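Local coordinates for protein S-adenosylmethionine:tRNA ribosyltransferase-isomerase (PDB 1VKY) that probably transfers and isomerises the ribose moiety of S-adenosylmethionine onto preQ1-modified tRNA, yielding epoxyqueuosine in the queuosine pathway, at residues B[97-103]-B[145-151]; B[264-269]-B[283-287]; B[68-72]-B[259-263]. The contacts are given in a common frame with arbitrary orientation. Residue numbers count along the deposited sequence, not the author numbering.

Contact 1 (B[97-103]-B[145-151]); sequences RLEEGIW and QDDRLIF
A β-hairpin turn here meets the N-terminal end of a short helix. The hairpin joins strands 89-97 and 102-108 through a type II turn from E99 to I102, with a classic bulge in which L98 and E99 both face I102 (L98 N to I102 O, 2.7 Å). G101, at phi/psi 72/7, occupies the left-handed turn position; its CA lies 3.9 Å from Q145 CA, and a CB would clash with Q145 CB. D147, in the first turn of helix 147-153 with chi1 m, is the hub. Its OD1 accepts from G101 N at 2.8 Å and from W103 NE1 at 2.9 Å, while its OD2 takes a salt bridge from NE of the extended R97 at 2.7 Å. R97 NH2 also pairs with E100 OE1 at 3.2 Å, so R97 bridges two like-charged carboxylates, E100 OE1 and D147 OD2 being 3.3 Å apart. E100 OE2 receives D147 N at 2.6 Å, and Q145 NE2 donates to E100 O at 3.3 Å. D146 N-caps the helix through weak bonds from R148 N and L149 N to its OD1. W103 CZ2 rests 3.8 Å from F151 CZ, the rings lying obliquely, and I150 CD1 reaches 4.1 Å from G101 CA. The result is a hairpin turn pinned to a helix N terminus by a buried aspartate, beside an inner strand, 102-108, of the six-stranded antiparallel sheet.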
ATOM      1  N   ARG B  97      19.146  21.294  -4.949  1.00 31.49           N
ATOM      2  CA  ARG B  97      19.087  22.750  -4.825  1.00 28.40           C
ATOM      3  C   ARG B  97      20.053  23.254  -3.796  1.00 30.07           C
ATOM      4  O   ARG B  97      20.029  22.814  -2.641  1.00 29.93           O
ATOM      5  CB  ARG B  97      17.685  23.113  -4.402  1.00 30.68           C
ATOM      6  CG  ARG B  97      17.390  24.547  -4.192  1.00 29.18           C
ATOM      7  CD  ARG B  97      15.936  24.708  -3.842  1.00 35.53           C
ATOM      8  NE  ARG B  97      15.558  26.101  -3.750  1.00 30.89           N
ATOM      9  CZ  ARG B  97      15.651  26.822  -2.649  1.00 38.02           C
ATOM     10  NH1 ARG B  97      16.128  26.309  -1.532  1.00 35.08           N
ATOM     11  NH2 ARG B  97      15.265  28.077  -2.666  1.00 33.16           N
ATOM     12  N   LEU B  98      20.913  24.181  -4.208  1.00 31.75           N
ATOM     13  CA  LEU B  98      21.890  24.766  -3.297  1.00 31.77           C
ATOM     14  C   LEU B  98      21.338  26.060  -2.716  1.00 32.46           C
ATOM     15  O   LEU B  98      21.674  26.454  -1.607  1.00 32.71           O
ATOM     16  CB  LEU B  98      23.227  24.994  -4.008  1.00 31.76           C
ATOM     17  CG  LEU B  98      23.854  23.765  -4.707  1.00 32.24           C
ATOM     18  CD1 LEU B  98      25.270  24.094  -5.135  1.00 37.28           C
ATOM     19  CD2 LEU B  98      23.850  22.511  -3.843  1.00 32.36           C
ATOM     20  N   GLU B  99      20.465  26.687  -3.483  1.00 33.56           N
ATOM     21  CA  GLU B  99      19.951  28.002  -3.208  1.00 33.69           C
ATOM     22  C   GLU B  99      18.895  28.247  -4.292  1.00 33.69           C
ATOM     23  O   GLU B  99      18.985  27.672  -5.361  1.00 31.59           O
ATOM     24  CB  GLU B  99      21.118  29.023  -3.281  1.00 35.45           C
ATOM     25  CG  GLU B  99      20.731  30.466  -3.423  1.00 36.17           C
ATOM     26  CD  GLU B  99      21.675  31.423  -2.724  1.00 41.22           C
ATOM     27  OE1 GLU B  99      22.644  31.904  -3.359  1.00 43.97           O
ATOM     28  OE2 GLU B  99      21.431  31.737  -1.536  1.00 39.31           O
ATOM     29  N   GLU B 100      17.909  29.101  -4.025  1.00 35.31           N
ATOM     30  CA  GLU B 100      16.907  29.462  -5.027  1.00 35.94           C
ATOM     31  C   GLU B 100      17.600  29.739  -6.350  1.00 34.20           C
ATOM     32  O   GLU B 100      18.477  30.580  -6.422  1.00 30.91           O
ATOM     33  CB  GLU B 100      16.163  30.727  -4.580  1.00 36.64           C
ATOM     34  CG  GLU B 100      15.137  31.274  -5.577  1.00 41.61           C
ATOM     35  CD  GLU B 100      13.869  30.430  -5.702  1.00 43.71           C
ATOM     36  OE1 GLU B 100      13.547  29.647  -4.793  1.00 49.10           O
ATOM     37  OE2 GLU B 100      13.156  30.573  -6.713  1.00 49.60           O
ATOM     38  N   GLY B 101      17.228  29.014  -7.385  1.00 33.32           N
ATOM     39  CA  GLY B 101      17.815  29.236  -8.709  1.00 33.84           C
ATOM     40  C   GLY B 101      19.255  28.784  -8.928  1.00 32.46           C
ATOM     41  O   GLY B 101      19.819  29.094  -9.967  1.00 33.91           O
ATOM     42  N   ILE B 102      19.858  28.078  -7.959  1.00 32.18           N
ATOM     43  CA  ILE B 102      21.186  27.447  -8.102  1.00 27.88           C
ATOM     44  C   ILE B 102      21.056  25.957  -7.721  1.00 29.42           C
ATOM     45  O   ILE B 102      20.750  25.593  -6.560  1.00 30.59           O
ATOM     46  CB  ILE B 102      22.299  28.177  -7.254  1.00 29.13           C
ATOM     47  CG1 ILE B 102      22.337  29.667  -7.560  1.00 29.05           C
ATOM     48  CG2 ILE B 102      23.672  27.565  -7.533  1.00 28.94           C
ATOM     49  CD1 ILE B 102      23.418  30.431  -6.826  1.00 30.98           C
ATOM     50  N   TRP B 103      21.278  25.103  -8.721  1.00 25.53           N
ATOM     51  CA  TRP B 103      21.085  23.672  -8.613  1.00 27.17           C
ATOM     52  C   TRP B 103      22.269  22.867  -9.122  1.00 25.46           C
ATOM     53  O   TRP B 103      22.862  23.215 -10.149  1.00 27.35           O
ATOM     54  CB  TRP B 103      19.871  23.287  -9.473  1.00 27.57           C
ATOM     55  CG  TRP B 103      18.578  23.745  -8.925  1.00 29.00           C
ATOM     56  CD1 TRP B 103      18.068  25.028  -8.950  1.00 29.70           C
ATOM     57  CD2 TRP B 103      17.613  22.945  -8.266  1.00 26.33           C
ATOM     58  NE1 TRP B 103      16.845  25.055  -8.337  1.00 29.73           N
ATOM     59  CE2 TRP B 103      16.540  23.793  -7.902  1.00 32.48           C
ATOM     60  CE3 TRP B 103      17.540  21.593  -7.937  1.00 26.52           C
ATOM     61  CZ2 TRP B 103      15.411  23.325  -7.245  1.00 30.30           C
ATOM     62  CZ3 TRP B 103      16.415  21.129  -7.303  1.00 32.82           C
ATOM     63  CH2 TRP B 103      15.367  22.003  -6.956  1.00 31.19           C
ATOM     64  N   GLN B 145      16.819  33.647 -11.314  1.00 36.33           N
ATOM     65  CA  GLN B 145      16.899  32.671 -10.244  1.00 37.28           C
ATOM     66  C   GLN B 145      15.545  32.472  -9.602  1.00 38.17           C
ATOM     67  O   GLN B 145      15.273  32.980  -8.518  1.00 39.45           O
ATOM     68  CB  GLN B 145      17.928  33.112  -9.212  1.00 38.42           C
ATOM     69  CG  GLN B 145      19.324  32.983  -9.718  1.00 37.14           C
ATOM     70  CD  GLN B 145      20.355  33.537  -8.759  1.00 41.36           C
ATOM     71  OE1 GLN B 145      21.060  34.494  -9.095  1.00 39.02           O
ATOM     72  NE2 GLN B 145      20.447  32.947  -7.570  1.00 36.09           N
ATOM     73  N   ASP B 146      14.702  31.707 -10.281  1.00 37.82           N
ATOM     74  CA  ASP B 146      13.302  31.539  -9.890  1.00 38.56           C
ATOM     75  C   ASP B 146      12.911  30.070 -10.094  1.00 37.12           C
ATOM     76  O   ASP B 146      12.768  29.607 -11.214  1.00 35.63           O
ATOM     77  CB  ASP B 146      12.440  32.501 -10.730  1.00 38.10           C
ATOM     78  CG  ASP B 146      10.933  32.449 -10.392  1.00 41.77           C
ATOM     79  OD1 ASP B 146      10.442  31.525  -9.707  1.00 46.42           O
ATOM     80  OD2 ASP B 146      10.138  33.310 -10.817  1.00 50.94           O
ATOM     81  N   ASP B 147      12.758  29.338  -9.003  1.00 40.03           N
ATOM     82  CA  ASP B 147      12.541  27.890  -9.066  1.00 41.19           C
ATOM     83  C   ASP B 147      11.187  27.531  -9.668  1.00 42.66           C
ATOM     84  O   ASP B 147      11.034  26.484 -10.314  1.00 42.20           O
ATOM     85  CB  ASP B 147      12.649  27.262  -7.667  1.00 41.95           C
ATOM     86  CG  ASP B 147      14.106  27.083  -7.179  1.00 42.01           C
ATOM     87  OD1 ASP B 147      15.091  27.358  -7.904  1.00 38.32           O
ATOM     88  OD2 ASP B 147      14.342  26.652  -6.049  1.00 38.73           O
ATOM     89  N   ARG B 148      10.196  28.377  -9.420  1.00 44.89           N
ATOM     90  CA  ARG B 148       8.849  28.145  -9.953  1.00 45.30           C
ATOM     91  C   ARG B 148       8.872  28.203 -11.479  1.00 42.61           C
ATOM     92  O   ARG B 148       8.336  27.327 -12.156  1.00 42.19           O
ATOM     93  CB  ARG B 148       7.867  29.153  -9.364  1.00 46.61           C
ATOM     94  CG  ARG B 148       7.482  28.818  -7.926  1.00 50.76           C
ATOM     95  N   LEU B 149       9.557  29.201 -12.011  1.00 39.03           N
ATOM     96  CA  LEU B 149       9.763  29.278 -13.444  1.00 39.78           C
ATOM     97  C   LEU B 149      10.477  28.033 -13.971  1.00 39.51           C
ATOM     98  O   LEU B 149      10.055  27.423 -14.956  1.00 39.46           O
ATOM     99  CB  LEU B 149      10.566  30.523 -13.799  1.00 38.57           C
ATOM    100  CG  LEU B 149      10.878  30.713 -15.287  1.00 40.76           C
ATOM    101  CD1 LEU B 149       9.596  30.703 -16.109  1.00 44.80           C
ATOM    102  CD2 LEU B 149      11.654  32.004 -15.506  1.00 40.10           C
ATOM    103  N   ILE B 150      11.558  27.656 -13.300  1.00 38.35           N
ATOM    104  CA  ILE B 150      12.341  26.490 -13.711  1.00 37.14           C
ATOM    105  C   ILE B 150      11.441  25.234 -13.753  1.00 36.53           C
ATOM    106  O   ILE B 150      11.476  24.451 -14.698  1.00 36.81           O
ATOM    107  CB  ILE B 150      13.535  26.267 -12.749  1.00 37.24           C
ATOM    108  CG1 ILE B 150      14.570  27.403 -12.870  1.00 35.19           C
ATOM    109  CG2 ILE B 150      14.185  24.929 -13.034  1.00 35.88           C
ATOM    110  CD1 ILE B 150      15.507  27.460 -11.664  1.00 37.18           C
ATOM    111  N   PHE B 151      10.642  25.039 -12.722  1.00 38.18           N
ATOM    112  CA  PHE B 151       9.799  23.856 -12.675  1.00 40.70           C
ATOM    113  C   PHE B 151       8.742  23.921 -13.787  1.00 43.04           C
ATOM    114  O   PHE B 151       8.488  22.916 -14.471  1.00 43.08           O
ATOM    115  CB  PHE B 151       9.109  23.737 -11.318  1.00 42.49           C
ATOM    116  CG  PHE B 151      10.037  23.524 -10.150  1.00 43.23           C
ATOM    117  CD1 PHE B 151       9.598  23.809  -8.866  1.00 46.78           C
ATOM    118  CD2 PHE B 151      11.320  23.047 -10.314  1.00 41.47           C
ATOM    119  CE1 PHE B 151      10.415  23.622  -7.780  1.00 46.78           C
ATOM    120  CE2 PHE B 151      12.147  22.863  -9.213  1.00 41.56           C
ATOM    121  CZ  PHE B 151      11.689  23.149  -7.957  1.00 41.01           C
TER

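Contact 2 (B[264-269]-B[283-287]); sequences VRTLET and TDLFI
One face of helix 264-269 receives the irregular segment 283-287, bent at D284 and extended from L285 to I287; T283, L285 and I287 point CB toward it, and the closest CA pair is T269 and L285, 6.5 Å apart. T269 (chi1 m) turns OG1 to donate to R265 O at 2.6 Å; T269 OG1 accepts from T283 OG1 (chi1 t) at 2.6 Å. T283 OG1 accepts from L285 N at 3.2 Å, an ST turn. L285 (tp) lays CB 3.6 Å from T269 OG1 and CD2 3.9 Å from E268 CB. I287 (mt) extends CD1 to V264 CG1 (4.0 Å) and E268 CB (4.4 Å). R265 has an almost eclipsed chi3 of -9°; its NE donates to a water (2.9 Å) that donates to L285 O (2.7 Å). E268 (chi1 and chi2 m) carries its carboxylate away to R272 and the backbone of K294, L295 and V296. Y236 of strand 234-238 touches T269 and T283, T266 packs on V238, and I287 leans on A316 of helix 309-318.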
ATOM      1  N   VAL B 264      21.732  -0.546   0.446  1.00 21.76           N
ATOM      2  CA  VAL B 264      22.814  -1.546   0.234  1.00 22.28           C
ATOM      3  C   VAL B 264      23.399  -1.464  -1.142  1.00 21.75           C
ATOM      4  O   VAL B 264      24.598  -1.451  -1.282  1.00 22.37           O
ATOM      5  CB  VAL B 264      22.302  -2.969   0.461  1.00 22.12           C
ATOM      6  CG1 VAL B 264      23.367  -4.011   0.078  1.00 24.28           C
ATOM      7  CG2 VAL B 264      21.883  -3.152   1.901  1.00 26.02           C
ATOM      8  N   ARG B 265      22.554  -1.448  -2.176  1.00 24.60           N
ATOM      9  CA  ARG B 265      23.054  -1.416  -3.552  1.00 24.52           C
ATOM     10  C   ARG B 265      23.821  -0.160  -3.811  1.00 23.47           C
ATOM     11  O   ARG B 265      24.857  -0.197  -4.459  1.00 23.69           O
ATOM     12  CB  ARG B 265      21.909  -1.578  -4.576  1.00 28.55           C
ATOM     13  CG  ARG B 265      21.087  -2.872  -4.419  1.00 34.78           C
ATOM     14  CD  ARG B 265      19.938  -3.104  -5.521  1.00 38.93           C
ATOM     15  NE  ARG B 265      19.801  -1.888  -6.312  1.00 55.42           N
ATOM     16  CZ  ARG B 265      18.809  -1.015  -6.252  1.00 62.46           C
ATOM     17  NH1 ARG B 265      17.754  -1.223  -5.475  1.00 65.12           N
ATOM     18  NH2 ARG B 265      18.877   0.091  -7.004  1.00 66.02           N
ATOM     19  N   THR B 266      23.383   0.972  -3.263  1.00 22.51           N
ATOM     20  CA  THR B 266      24.130   2.219  -3.446  1.00 21.70           C
ATOM     21  C   THR B 266      25.483   2.187  -2.787  1.00 19.94           C
ATOM     22  O   THR B 266      26.489   2.528  -3.400  1.00 21.21           O
ATOM     23  CB  THR B 266      23.283   3.434  -2.913  1.00 25.67           C
ATOM     24  OG1 THR B 266      22.190   3.651  -3.835  1.00 25.63           O
ATOM     25  CG2 THR B 266      24.118   4.737  -2.954  1.00 23.95           C
ATOM     26  N   LEU B 267      25.527   1.776  -1.527  1.00 19.19           N
ATOM     27  CA  LEU B 267      26.783   1.711  -0.817  1.00 20.67           C
ATOM     28  C   LEU B 267      27.793   0.689  -1.373  1.00 21.59           C
ATOM     29  O   LEU B 267      29.009   0.970  -1.425  1.00 21.63           O
ATOM     30  CB  LEU B 267      26.524   1.442   0.654  1.00 24.09           C
ATOM     31  CG  LEU B 267      25.797   2.553   1.452  1.00 20.87           C
ATOM     32  CD1 LEU B 267      25.565   1.951   2.848  1.00 25.20           C
ATOM     33  CD2 LEU B 267      26.558   3.859   1.520  1.00 21.65           C
ATOM     34  N   GLU B 268      27.313  -0.499  -1.747  1.00 23.65           N
ATOM     35  CA  GLU B 268      28.215  -1.505  -2.345  1.00 24.10           C
ATOM     36  C   GLU B 268      28.688  -1.139  -3.756  1.00 24.82           C
ATOM     37  O   GLU B 268      29.786  -1.523  -4.193  1.00 26.71           O
ATOM     38  CB  GLU B 268      27.569  -2.895  -2.296  1.00 23.53           C
ATOM     39  CG  GLU B 268      27.394  -3.408  -0.878  1.00 19.17           C
ATOM     40  CD  GLU B 268      28.691  -3.489  -0.074  1.00 21.24           C
ATOM     41  OE1 GLU B 268      29.709  -3.972  -0.626  1.00 22.32           O
ATOM     42  OE2 GLU B 268      28.711  -3.091   1.110  1.00 25.97           O
ATOM     43  N   THR B 269      27.905  -0.342  -4.463  1.00 23.50           N
ATOM     44  CA  THR B 269      28.338   0.256  -5.705  1.00 24.63           C
ATOM     45  C   THR B 269      29.496   1.256  -5.491  1.00 26.08           C
ATOM     46  O   THR B 269      30.560   1.165  -6.155  1.00 23.56           O
ATOM     47  CB  THR B 269      27.137   0.941  -6.364  1.00 23.57           C
ATOM     48  OG1 THR B 269      26.157  -0.035  -6.723  1.00 22.14           O
ATOM     49  CG2 THR B 269      27.542   1.654  -7.648  1.00 30.65           C
ATOM     50  N   THR B 283      23.465   2.738 -10.869  1.00 34.30           N
ATOM     51  CA  THR B 283      24.002   1.462 -10.489  1.00 35.53           C
ATOM     52  C   THR B 283      23.298   0.326 -11.195  1.00 32.22           C
ATOM     53  O   THR B 283      22.084   0.251 -11.197  1.00 30.81           O
ATOM     54  CB  THR B 283      23.994   1.259  -8.976  1.00 35.26           C
ATOM     55  OG1 THR B 283      24.467  -0.083  -8.710  1.00 40.71           O
ATOM     56  CG2 THR B 283      22.592   1.337  -8.358  1.00 35.10           C
ATOM     57  N   ASP B 284      24.110  -0.559 -11.769  1.00 32.54           N
ATOM     58  CA  ASP B 284      23.690  -1.831 -12.371  1.00 36.47           C
ATOM     59  C   ASP B 284      23.933  -3.037 -11.473  1.00 32.64           C
ATOM     60  O   ASP B 284      23.656  -4.156 -11.875  1.00 29.94           O
ATOM     61  CB  ASP B 284      24.551  -2.064 -13.635  1.00 41.64           C
ATOM     62  CG  ASP B 284      23.838  -1.695 -14.898  1.00 53.03           C
ATOM     63  OD1 ASP B 284      22.592  -1.842 -14.929  1.00 62.82           O
ATOM     64  OD2 ASP B 284      24.459  -1.276 -15.914  1.00 67.84           O
ATOM     65  N   LEU B 285      24.520  -2.815 -10.294  1.00 28.76           N
ATOM     66  CA  LEU B 285      25.108  -3.906  -9.497  1.00 28.52           C
ATOM     67  C   LEU B 285      24.062  -4.922  -9.152  1.00 28.77           C
ATOM     68  O   LEU B 285      22.999  -4.542  -8.641  1.00 29.80           O
ATOM     69  CB  LEU B 285      25.740  -3.333  -8.224  1.00 26.92           C
ATOM     70  CG  LEU B 285      26.359  -4.370  -7.257  1.00 31.09           C
ATOM     71  CD1 LEU B 285      27.512  -5.120  -7.911  1.00 33.94           C
ATOM     72  CD2 LEU B 285      26.859  -3.667  -6.003  1.00 32.69           C
ATOM     73  N   PHE B 286      24.332  -6.200  -9.448  1.00 24.55           N
ATOM     74  CA  PHE B 286      23.447  -7.288  -9.117  1.00 24.87           C
ATOM     75  C   PHE B 286      24.094  -8.140  -8.007  1.00 25.91           C
ATOM     76  O   PHE B 286      25.150  -8.718  -8.224  1.00 28.33           O
ATOM     77  CB  PHE B 286      23.169  -8.166 -10.361  1.00 27.49           C
ATOM     78  CG  PHE B 286      22.269  -9.322 -10.084  1.00 28.05           C
ATOM     79  CD1 PHE B 286      20.953  -9.120  -9.790  1.00 28.83           C
ATOM     80  CD2 PHE B 286      22.741 -10.607 -10.075  1.00 28.69           C
ATOM     81  CE1 PHE B 286      20.125 -10.168  -9.495  1.00 31.93           C
ATOM     82  CE2 PHE B 286      21.895 -11.667  -9.785  1.00 30.81           C
ATOM     83  CZ  PHE B 286      20.595 -11.435  -9.516  1.00 32.24           C
ATOM     84  N   ILE B 287      23.472  -8.177  -6.829  1.00 23.36           N
ATOM     85  CA  ILE B 287      24.007  -8.825  -5.658  1.00 23.94           C
ATOM     86  C   ILE B 287      23.314 -10.181  -5.505  1.00 25.97           C
ATOM     87  O   ILE B 287      22.089 -10.272  -5.432  1.00 27.47           O
ATOM     88  CB  ILE B 287      23.833  -7.951  -4.411  1.00 25.19           C
ATOM     89  CG1 ILE B 287      24.523  -6.606  -4.614  1.00 23.61           C
ATOM     90  CG2 ILE B 287      24.258  -8.728  -3.152  1.00 28.03           C
ATOM     91  CD1 ILE B 287      24.274  -5.573  -3.482  1.00 27.65           C
TER
HETATM   92  O   HOH W   1      21.939  -2.094  -8.240  1.00 48.11           O

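Contact 3 (B[68-72]-B[259-263]); sequences LVLNV and VGTTT
V259, N71 and T263 carry this junction between strand 67-75 and the strand-to-helix turn after its parallel neighbour 256-259. V259, the most heavily covered, donates from N to V69 O at 2.8 Å. Its chi1 t side chain packs CG2 against L68 CD2 at 3.8 Å and CB against L70 CD2 at 3.6 Å. Beyond V259 the strands part: its O stays 4.3 Å from N71 N, bridged by a water donating to V259 O (2.7 Å) and accepting from N71 N (2.9 Å). G260, at phi/psi 95/149, occupies the N-cap position of helix 261-270. T263 (chi1 m) turns OG1 to donate to V259 O at 3.0 Å; T263 OG1 also lies 3.4 Å from N71 CB, and T263 CG2 3.8 Å from V69 CG1. N71 (chi1 t) brings ND2 within 3.7 Å of T262 CG2. T261 OG1 hydrogen-bonds an unidentified molecule, probably from the crystallisation liquor. A parallel strand leading through a glycine turn into a helix N terminus is typical of α/β folds, where such turns often bind ligands, a role here only suggested.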
ATOM      1  N   LEU B  68      23.185   4.660  11.110  1.00 24.96           N
ATOM      2  CA  LEU B  68      22.027   4.203  10.371  1.00 23.64           C
ATOM      3  C   LEU B  68      21.970   4.999   9.084  1.00 24.86           C
ATOM      4  O   LEU B  68      21.922   6.222   9.115  1.00 28.56           O
ATOM      5  CB  LEU B  68      20.720   4.418  11.163  1.00 24.63           C
ATOM      6  CG  LEU B  68      20.440   3.353  12.239  1.00 28.57           C
ATOM      7  CD1 LEU B  68      19.294   3.769  13.191  1.00 30.12           C
ATOM      8  CD2 LEU B  68      20.085   2.087  11.629  1.00 31.97           C
ATOM      9  N   VAL B  69      22.028   4.309   7.953  1.00 23.44           N
ATOM     10  CA  VAL B  69      21.971   4.978   6.648  1.00 24.15           C
ATOM     11  C   VAL B  69      20.658   4.714   5.985  1.00 24.17           C
ATOM     12  O   VAL B  69      20.299   3.557   5.691  1.00 23.18           O
ATOM     13  CB  VAL B  69      23.122   4.531   5.693  1.00 23.34           C
ATOM     14  CG1 VAL B  69      23.150   5.426   4.421  1.00 21.94           C
ATOM     15  CG2 VAL B  69      24.446   4.616   6.391  1.00 20.79           C
ATOM     16  N   LEU B  70      19.941   5.793   5.723  1.00 21.10           N
ATOM     17  CA  LEU B  70      18.608   5.689   5.136  1.00 26.90           C
ATOM     18  C   LEU B  70      18.595   6.214   3.740  1.00 25.73           C
ATOM     19  O   LEU B  70      19.296   7.157   3.420  1.00 25.95           O
ATOM     20  CB  LEU B  70      17.611   6.555   5.933  1.00 30.75           C
ATOM     21  CG  LEU B  70      17.457   6.170   7.415  1.00 37.93           C
ATOM     22  CD1 LEU B  70      17.080   7.396   8.217  1.00 48.68           C
ATOM     23  CD2 LEU B  70      16.431   5.146   7.545  1.00 47.24           C
ATOM     24  N   ASN B  71      17.747   5.631   2.918  1.00 23.73           N
ATOM     25  CA  ASN B  71      17.567   6.114   1.588  1.00 26.46           C
ATOM     26  C   ASN B  71      16.336   6.999   1.503  1.00 30.91           C
ATOM     27  O   ASN B  71      15.298   6.667   2.070  1.00 28.71           O
ATOM     28  CB  ASN B  71      17.349   4.938   0.625  1.00 23.20           C
ATOM     29  CG  ASN B  71      17.243   5.390  -0.845  1.00 28.64           C
ATOM     30  OD1 ASN B  71      18.208   5.840  -1.422  1.00 28.79           O
ATOM     31  ND2 ASN B  71      16.047   5.283  -1.427  1.00 31.39           N
ATOM     32  N   VAL B  72      16.441   8.063   0.735  1.00 32.24           N
ATOM     33  CA  VAL B  72      15.327   8.961   0.455  1.00 33.23           C
ATOM     34  C   VAL B  72      15.139   9.000  -1.040  1.00 30.92           C
ATOM     35  O   VAL B  72      16.074   9.346  -1.761  1.00 33.69           O
ATOM     36  CB  VAL B  72      15.675  10.383   0.941  1.00 35.10           C
ATOM     37  CG1 VAL B  72      14.679  11.409   0.390  1.00 43.79           C
ATOM     38  CG2 VAL B  72      15.709  10.412   2.447  1.00 39.61           C
ATOM     39  N   VAL B 259      19.712   0.792   5.976  1.00 22.77           N
ATOM     40  CA  VAL B 259      18.266   0.615   6.125  1.00 23.16           C
ATOM     41  C   VAL B 259      17.665   0.489   4.740  1.00 23.04           C
ATOM     42  O   VAL B 259      17.585   1.492   4.005  1.00 22.44           O
ATOM     43  CB  VAL B 259      17.630   1.780   6.893  1.00 23.79           C
ATOM     44  CG1 VAL B 259      16.106   1.550   6.985  1.00 28.70           C
ATOM     45  CG2 VAL B 259      18.263   1.894   8.268  1.00 28.40           C
ATOM     46  N   GLY B 260      17.339  -0.748   4.369  1.00 24.06           N
ATOM     47  CA  GLY B 260      16.757  -1.062   3.052  1.00 24.37           C
ATOM     48  C   GLY B 260      17.756  -1.497   2.005  1.00 26.24           C
ATOM     49  O   GLY B 260      18.896  -1.089   2.038  1.00 22.93           O
ATOM     50  N   THR B 261      17.320  -2.351   1.083  1.00 24.57           N
ATOM     51  CA  THR B 261      18.143  -2.918   0.018  1.00 26.73           C
ATOM     52  C   THR B 261      18.602  -1.889  -0.993  1.00 26.82           C
ATOM     53  O   THR B 261      19.709  -2.022  -1.580  1.00 26.82           O
ATOM     54  CB  THR B 261      17.383  -4.017  -0.745  1.00 28.04           C
ATOM     55  OG1 THR B 261      16.128  -3.502  -1.207  1.00 26.84           O
ATOM     56  CG2 THR B 261      17.003  -5.176   0.169  1.00 27.80           C
ATOM     57  N   THR B 262      17.819  -0.826  -1.168  1.00 24.25           N
ATOM     58  CA  THR B 262      18.299   0.292  -2.035  1.00 25.91           C
ATOM     59  C   THR B 262      19.573   0.910  -1.463  1.00 23.92           C
ATOM     60  O   THR B 262      20.549   1.123  -2.175  1.00 26.06           O
ATOM     61  CB  THR B 262      17.235   1.365  -2.190  1.00 26.63           C
ATOM     62  OG1 THR B 262      16.108   0.788  -2.852  1.00 32.91           O
ATOM     63  CG2 THR B 262      17.706   2.488  -3.150  1.00 31.01           C
ATOM     64  N   THR B 263      19.569   1.217  -0.172  1.00 24.56           N
ATOM     65  CA  THR B 263      20.778   1.702   0.479  1.00 20.89           C
ATOM     66  C   THR B 263      21.969   0.755   0.267  1.00 22.61           C
ATOM     67  O   THR B 263      23.085   1.194  -0.034  1.00 23.56           O
ATOM     68  CB  THR B 263      20.515   1.867   1.973  1.00 23.52           C
ATOM     69  OG1 THR B 263      19.497   2.859   2.191  1.00 25.02           O
ATOM     70  CG2 THR B 263      21.751   2.416   2.672  1.00 24.12           C
TER
HETATM   71  O   HOH W   2      15.958   3.611   3.984  1.00 35.98           O

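How the contacts relate
From the N terminus, strand 67-75 of the nine-stranded mixed sheet supplies the first half of contact 3. The chain then leaves for the six-stranded antiparallel sheet, where contact 1 closes a loop of 41 residues, largely strands, between hairpin and helix 147-153. It returns to the mixed sheet, and segment 259-263 closes contact 3 around 186 residues, so contact 1 is nested within that loop, its centre 27 Å from that of contact 3. Contact 2 opens at the very next residue, on the same helix 261-270, and closes at 283-287 after 13 residues. Contacts 2 and 3 thus anchor that helix to the loop and the sheet, whereas contact 1 belongs to the other sheet.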